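Local coordinates for pesticidial crystal protein CRY2AA (Bacillus thuringiensis serovar kurstaki, PDB 1I5P), which lyses midgut epithelial cells of dipteran and lepidopteran larvae by binding to them and upsetting their osmotic balance, at residues A[27-30]-A[36-39]; A[58-63]-A[75-80]. One frame throughout, in Å; residues are numbered along the deposited sequence.

Contact 1: residues A[27-30]-A[36-39]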
loop_
_atom_site.group_PDB
_atom_site.type_symbol
_atom_site.label_atom_id
_atom_site.label_comp_id
_atom_site.label_asym_id
_atom_site.label_seq_id
_atom_site.Cartn_x
_atom_site.Cartn_y
_atom_site.Cartn_z
ATOM N N GLU A 27 8.326 -7.744 10.543
ATOM C CA GLU A 27 9.764 -7.630 10.755
ATOM C C GLU A 27 10.342 -8.857 11.470
ATOM O O GLU A 27 11.491 -9.226 11.243
ATOM C CB GLU A 27 10.086 -6.368 11.567
ATOM C CG GLU A 27 9.870 -5.035 10.850
ATOM C CD GLU A 27 8.404 -4.701 10.599
ATOM O OE1 GLU A 27 7.541 -5.097 11.409
ATOM O OE2 GLU A 27 8.116 -4.021 9.589
ATOM N N HIS A 28 9.539 -9.494 12.319
ATOM C CA HIS A 28 9.993 -10.658 13.080
ATOM C C HIS A 28 9.856 -11.967 12.318
ATOM O O HIS A 28 10.313 -13.014 12.773
ATOM C CB HIS A 28 9.220 -10.747 14.399
ATOM C CG HIS A 28 9.582 -9.677 15.383
ATOM N ND1 HIS A 28 8.745 -9.291 16.409
ATOM C CD2 HIS A 28 10.702 -8.927 15.511
ATOM C CE1 HIS A 28 9.334 -8.351 17.125
ATOM N NE2 HIS A 28 10.523 -8.112 16.603
ATOM N N LYS A 29 9.226 -11.894 11.154
ATOM C CA LYS A 29 9.010 -13.062 10.317
ATOM C C LYS A 29 10.191 -13.320 9.391
ATOM O O LYS A 29 10.800 -12.382 8.883
ATOM C CB LYS A 29 7.755 -12.859 9.465
ATOM C CG LYS A 29 6.640 -13.834 9.745
ATOM C CD LYS A 29 5.431 -13.528 8.871
ATOM C CE LYS A 29 4.236 -13.135 9.716
ATOM N NZ LYS A 29 3.031 -12.850 8.886
ATOM N N SER A 30 10.513 -14.593 9.179
ATOM C CA SER A 30 11.599 -14.962 8.275
ATOM C C SER A 30 11.036 -14.910 6.858
ATOM O O SER A 30 9.821 -14.962 6.663
ATOM C CB SER A 30 12.078 -16.381 8.560
ATOM O OG SER A 30 11.075 -17.318 8.210
ATOM N N LYS A 36 5.999 -18.871 2.383
ATOM C CA LYS A 36 4.982 -19.909 2.590
ATOM C C LYS A 36 3.591 -19.309 2.737
ATOM O O LYS A 36 2.618 -19.864 2.237
ATOM C CB LYS A 36 5.272 -20.733 3.849
ATOM C CG LYS A 36 6.474 -21.648 3.758
ATOM C CD LYS A 36 6.528 -22.582 4.962
ATOM C CE LYS A 36 7.872 -23.295 5.048
ATOM N NZ LYS A 36 8.244 -23.970 3.774
ATOM N N GLU A 37 3.490 -18.187 3.442
ATOM C CA GLU A 37 2.191 -17.557 3.625
ATOM C C GLU A 37 1.610 -17.077 2.303
ATOM O O GLU A 37 0.411 -17.228 2.050
ATOM C CB GLU A 37 2.289 -16.394 4.613
ATOM C CG GLU A 37 2.254 -16.813 6.067
ATOM C CD GLU A 37 2.228 -15.631 7.019
ATOM O OE1 GLU A 37 1.584 -14.608 6.698
ATOM O OE2 GLU A 37 2.846 -15.731 8.097
ATOM N N TRP A 38 2.454 -16.500 1.456
ATOM C CA TRP A 38 1.982 -16.027 0.161
ATOM C C TRP A 38 1.598 -17.212 -0.721
ATOM O O TRP A 38 0.618 -17.143 -1.465
ATOM C CB TRP A 38 3.045 -15.161 -0.514
ATOM C CG TRP A 38 2.974 -13.737 -0.072
ATOM C CD1 TRP A 38 3.671 -13.155 0.948
ATOM C CD2 TRP A 38 2.092 -12.729 -0.581
ATOM N NE1 TRP A 38 3.278 -11.852 1.109
ATOM C CE2 TRP A 38 2.307 -11.562 0.184
ATOM C CE3 TRP A 38 1.137 -12.698 -1.609
ATOM C CZ2 TRP A 38 1.606 -10.373 -0.042
ATOM C CZ3 TRP A 38 0.436 -11.513 -1.837
ATOM C CH2 TRP A 38 0.677 -10.366 -1.053
ATOM N N MET A 39 2.370 -18.296 -0.632
ATOM C CA MET A 39 2.070 -19.499 -1.405
ATOM C C MET A 39 0.734 -20.070 -0.949
ATOM O O MET A 39 -0.078 -20.480 -1.772
ATOM C CB MET A 39 3.159 -20.567 -1.232
ATOM C CG MET A 39 4.334 -20.440 -2.194
ATOM S SD MET A 39 5.558 -21.752 -1.978
ATOM C CE MET A 39 5.010 -22.955 -3.217
#
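Lys29, in the loop that follows helix 25-28, and Glu37, in the second turn of helix 31-44, have their CA atoms 10.6 Å apart, too far for their backbones to touch, and two long side chains reach toward each other across the gap. They approach from opposite directions and meet at their charged ends. Lys29 NZ lies 3.0 Å from Glu37 OE2, a salt bridge, and sends a weaker hydrogen bond of 3.2 Å to Glu37 OE1, so the ammonium straddles the carboxylate. It meets OE2 on the syn side, 18° out of the carboxylate plane. The lysine carbons behind the nitrogen lean on the same oxygen, with Lys29 CE 3.4 Å from Glu37 OE2. A bend in the lysine chain at chi3 (-117°) turns its end, whereas the glutamate runs straight out from the helix, extended beyond CG (chi2 -175°), so that the carboxylate is carried well clear of its own backbone. The bridge spans the turn from the short N-terminal helix into helix 31-44, whose start is marked by Ser30 at the N-cap position; it lies on the helical side of the three-domain delta-endotoxin fold, where helix 31-44 packs against helix 53-65. Asp420, from a loop between strands 415-416 and 422-430, makes a second salt bridge to Lys29 NZ through OD1, and the lysine charge is thus shared between two carboxylates, which would probably keep it protonated.

Contact 2: residues A[58-63]-A[75-80]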
loop_
_atom_site.group_PDB
_atom_site.type_symbol
_atom_site.label_atom_id
_atom_site.label_comp_id
_atom_site.label_asym_id
_atom_site.label_seq_id
_atom_site.Cartn_x
_atom_site.Cartn_y
_atom_site.Cartn_z
ATOM N N SER A 58 8.569 -8.267 -2.796
ATOM C CA SER A 58 8.364 -6.975 -2.162
ATOM C C SER A 58 8.724 -7.059 -0.678
ATOM O O SER A 58 9.392 -6.175 -0.146
ATOM C CB SER A 58 6.915 -6.509 -2.353
ATOM O OG SER A 58 6.002 -7.497 -1.920
ATOM N N SER A 59 8.293 -8.129 -0.016
ATOM C CA SER A 59 8.594 -8.314 1.400
ATOM C C SER A 59 10.111 -8.362 1.577
ATOM O O SER A 59 10.670 -7.769 2.503
ATOM C CB SER A 59 7.969 -9.616 1.903
ATOM O OG SER A 59 6.557 -9.561 1.810
ATOM N N PHE A 60 10.761 -9.072 0.660
ATOM C CA PHE A 60 12.211 -9.214 0.653
ATOM C C PHE A 60 12.903 -7.854 0.520
ATOM O O PHE A 60 13.827 -7.535 1.274
ATOM C CB PHE A 60 12.613 -10.127 -0.511
ATOM C CG PHE A 60 14.077 -10.081 -0.854
ATOM C CD1 PHE A 60 15.011 -10.763 -0.077
ATOM C CD2 PHE A 60 14.517 -9.374 -1.971
ATOM C CE1 PHE A 60 16.361 -10.747 -0.405
ATOM C CE2 PHE A 60 15.870 -9.350 -2.311
ATOM C CZ PHE A 60 16.796 -10.041 -1.524
ATOM N N LEU A 61 12.465 -7.051 -0.444
ATOM C CA LEU A 61 13.074 -5.739 -0.643
ATOM C C LEU A 61 12.849 -4.843 0.574
ATOM O O LEU A 61 13.758 -4.128 1.003
ATOM C CB LEU A 61 12.530 -5.086 -1.918
ATOM C CG LEU A 61 12.898 -5.853 -3.195
ATOM C CD1 LEU A 61 12.317 -5.148 -4.425
ATOM C CD2 LEU A 61 14.418 -5.958 -3.307
ATOM N N LEU A 62 11.643 -4.889 1.134
ATOM C CA LEU A 62 11.326 -4.102 2.323
ATOM C C LEU A 62 12.312 -4.440 3.447
ATOM O O LEU A 62 12.804 -3.550 4.133
ATOM C CB LEU A 62 9.890 -4.390 2.786
ATOM C CG LEU A 62 8.748 -3.699 2.018
ATOM C CD1 LEU A 62 7.412 -4.335 2.372
ATOM C CD2 LEU A 62 8.745 -2.209 2.347
ATOM N N LYS A 63 12.611 -5.725 3.611
ATOM C CA LYS A 63 13.539 -6.170 4.649
ATOM C C LYS A 63 14.998 -5.795 4.379
ATOM O O LYS A 63 15.771 -5.589 5.314
ATOM C CB LYS A 63 13.418 -7.681 4.842
ATOM C CG LYS A 63 12.152 -8.104 5.573
ATOM C CD LYS A 63 12.087 -9.607 5.754
ATOM C CE LYS A 63 10.972 -9.999 6.707
ATOM N NZ LYS A 63 11.251 -9.628 8.122
ATOM N N SER A 75 22.025 -11.072 -5.410
ATOM C CA SER A 75 22.202 -12.520 -5.317
ATOM C C SER A 75 20.986 -13.243 -4.742
ATOM O O SER A 75 20.527 -14.233 -5.309
ATOM C CB SER A 75 23.437 -12.863 -4.489
ATOM O OG SER A 75 23.642 -14.261 -4.499
ATOM N N GLU A 76 20.463 -12.760 -3.622
ATOM C CA GLU A 76 19.304 -13.400 -3.023
ATOM C C GLU A 76 18.052 -13.122 -3.845
ATOM O O GLU A 76 17.186 -13.982 -3.970
ATOM C CB GLU A 76 19.130 -12.930 -1.575
ATOM C CG GLU A 76 20.203 -13.490 -0.645
ATOM C CD GLU A 76 20.207 -12.851 0.732
ATOM O OE1 GLU A 76 21.121 -13.159 1.526
ATOM O OE2 GLU A 76 19.304 -12.043 1.022
ATOM N N LEU A 77 17.962 -11.929 -4.420
ATOM C CA LEU A 77 16.805 -11.595 -5.239
ATOM C C LEU A 77 16.677 -12.601 -6.377
ATOM O O LEU A 77 15.596 -13.132 -6.635
ATOM C CB LEU A 77 16.939 -10.191 -5.822
ATOM C CG LEU A 77 15.878 -9.841 -6.870
ATOM C CD1 LEU A 77 14.480 -9.961 -6.268
ATOM C CD2 LEU A 77 16.128 -8.435 -7.384
ATOM N N TRP A 78 17.797 -12.851 -7.052
ATOM C CA TRP A 78 17.854 -13.793 -8.167
ATOM C C TRP A 78 17.323 -15.154 -7.728
ATOM O O TRP A 78 16.597 -15.821 -8.471
ATOM C CB TRP A 78 19.304 -13.944 -8.649
ATOM C CG TRP A 78 19.492 -14.896 -9.795
ATOM C CD1 TRP A 78 19.449 -14.597 -11.127
ATOM C CD2 TRP A 78 19.759 -16.302 -9.711
ATOM N NE1 TRP A 78 19.679 -15.724 -11.876
ATOM C CE2 TRP A 78 19.869 -16.786 -11.033
ATOM C CE3 TRP A 78 19.915 -17.201 -8.646
ATOM C CZ2 TRP A 78 20.131 -18.130 -11.321
ATOM C CZ3 TRP A 78 20.176 -18.538 -8.932
ATOM C CH2 TRP A 78 20.280 -18.988 -10.262
ATOM N N GLY A 79 17.683 -15.552 -6.511
ATOM C CA GLY A 79 17.256 -16.839 -5.980
ATOM C C GLY A 79 15.769 -16.947 -5.697
ATOM O O GLY A 79 15.240 -18.047 -5.560
ATOM N N ILE A 80 15.095 -15.808 -5.600
ATOM C CA ILE A 80 13.661 -15.787 -5.336
ATOM C C ILE A 80 12.851 -15.709 -6.630
ATOM O O ILE A 80 11.926 -16.502 -6.850
ATOM C CB ILE A 80 13.278 -14.571 -4.466
ATOM C CG1 ILE A 80 13.893 -14.714 -3.069
ATOM C CG2 ILE A 80 11.756 -14.443 -4.390
ATOM C CD1 ILE A 80 13.733 -13.475 -2.198
#
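Phe60 projects from helix 53-65 onto one side of helix 74-81, with Glu76, Leu77 and Ile80 around its ring. The two segments run nearly antiparallel, at 167°, with axes 11.0 Å apart, and belong to the helical bundle of the delta-endotoxin N-terminal domain. Swung away from its own backbone nitrogen by its first torsion, the ring of Phe60 reaches across to the other helix. Glu76 comes first along 75-80. Its CB lies 3.7 Å from Phe60 CZ, and its OE2 sits at the ring edge, in plane, 3.5 Å from Phe60 CE1; the carboxylate is turned 61° from the ring. That oxygen is also in a salt bridge with Lys64 NZ, just beyond 58-63 on the same helix as Phe60, so the acid is held beside the ring by a charge from the opposing helix. One residue on, Leu77 brings its backbone as well as its side chain: its N is 3.6 Å from Phe60 CZ, and its CB packs 3.8 Å from Phe60 CE2, the two side chains crossing at about a right angle. Ile80 follows a turn later, covering a face of the ring, while Leu31 of helix 31-44 touches both Phe60 and Ile80. The isoleucine tip makes a CH-pi contact: CD1 stands 3.6 Å above the ring plane, 25° off the normal through the centroid, shifted toward the rim at Phe60 CG and CD1.

In the fold
From the N terminus the chain passes through helix 25-28, and contact 1 closes a short loop of five residues, all helical, at the start of helix 31-44. The chain then continues into helix 53-65, where contact 2 opens; it closes after eleven intervening residues, on helix 74-81. The two loops are therefore in series, neither nested nor crossed, and their centres lie about 12 Å apart. Lys63, on the first segment of contact 2, joins them: its NZ donates to Lys29 O at contact 1. Helix 31-44 also borders both: it supplies the second segment of contact 1, and its Leu31 and Ile34 touch side chains of contact 2, so helix 31-44 packs against helices 53-65 and 74-81.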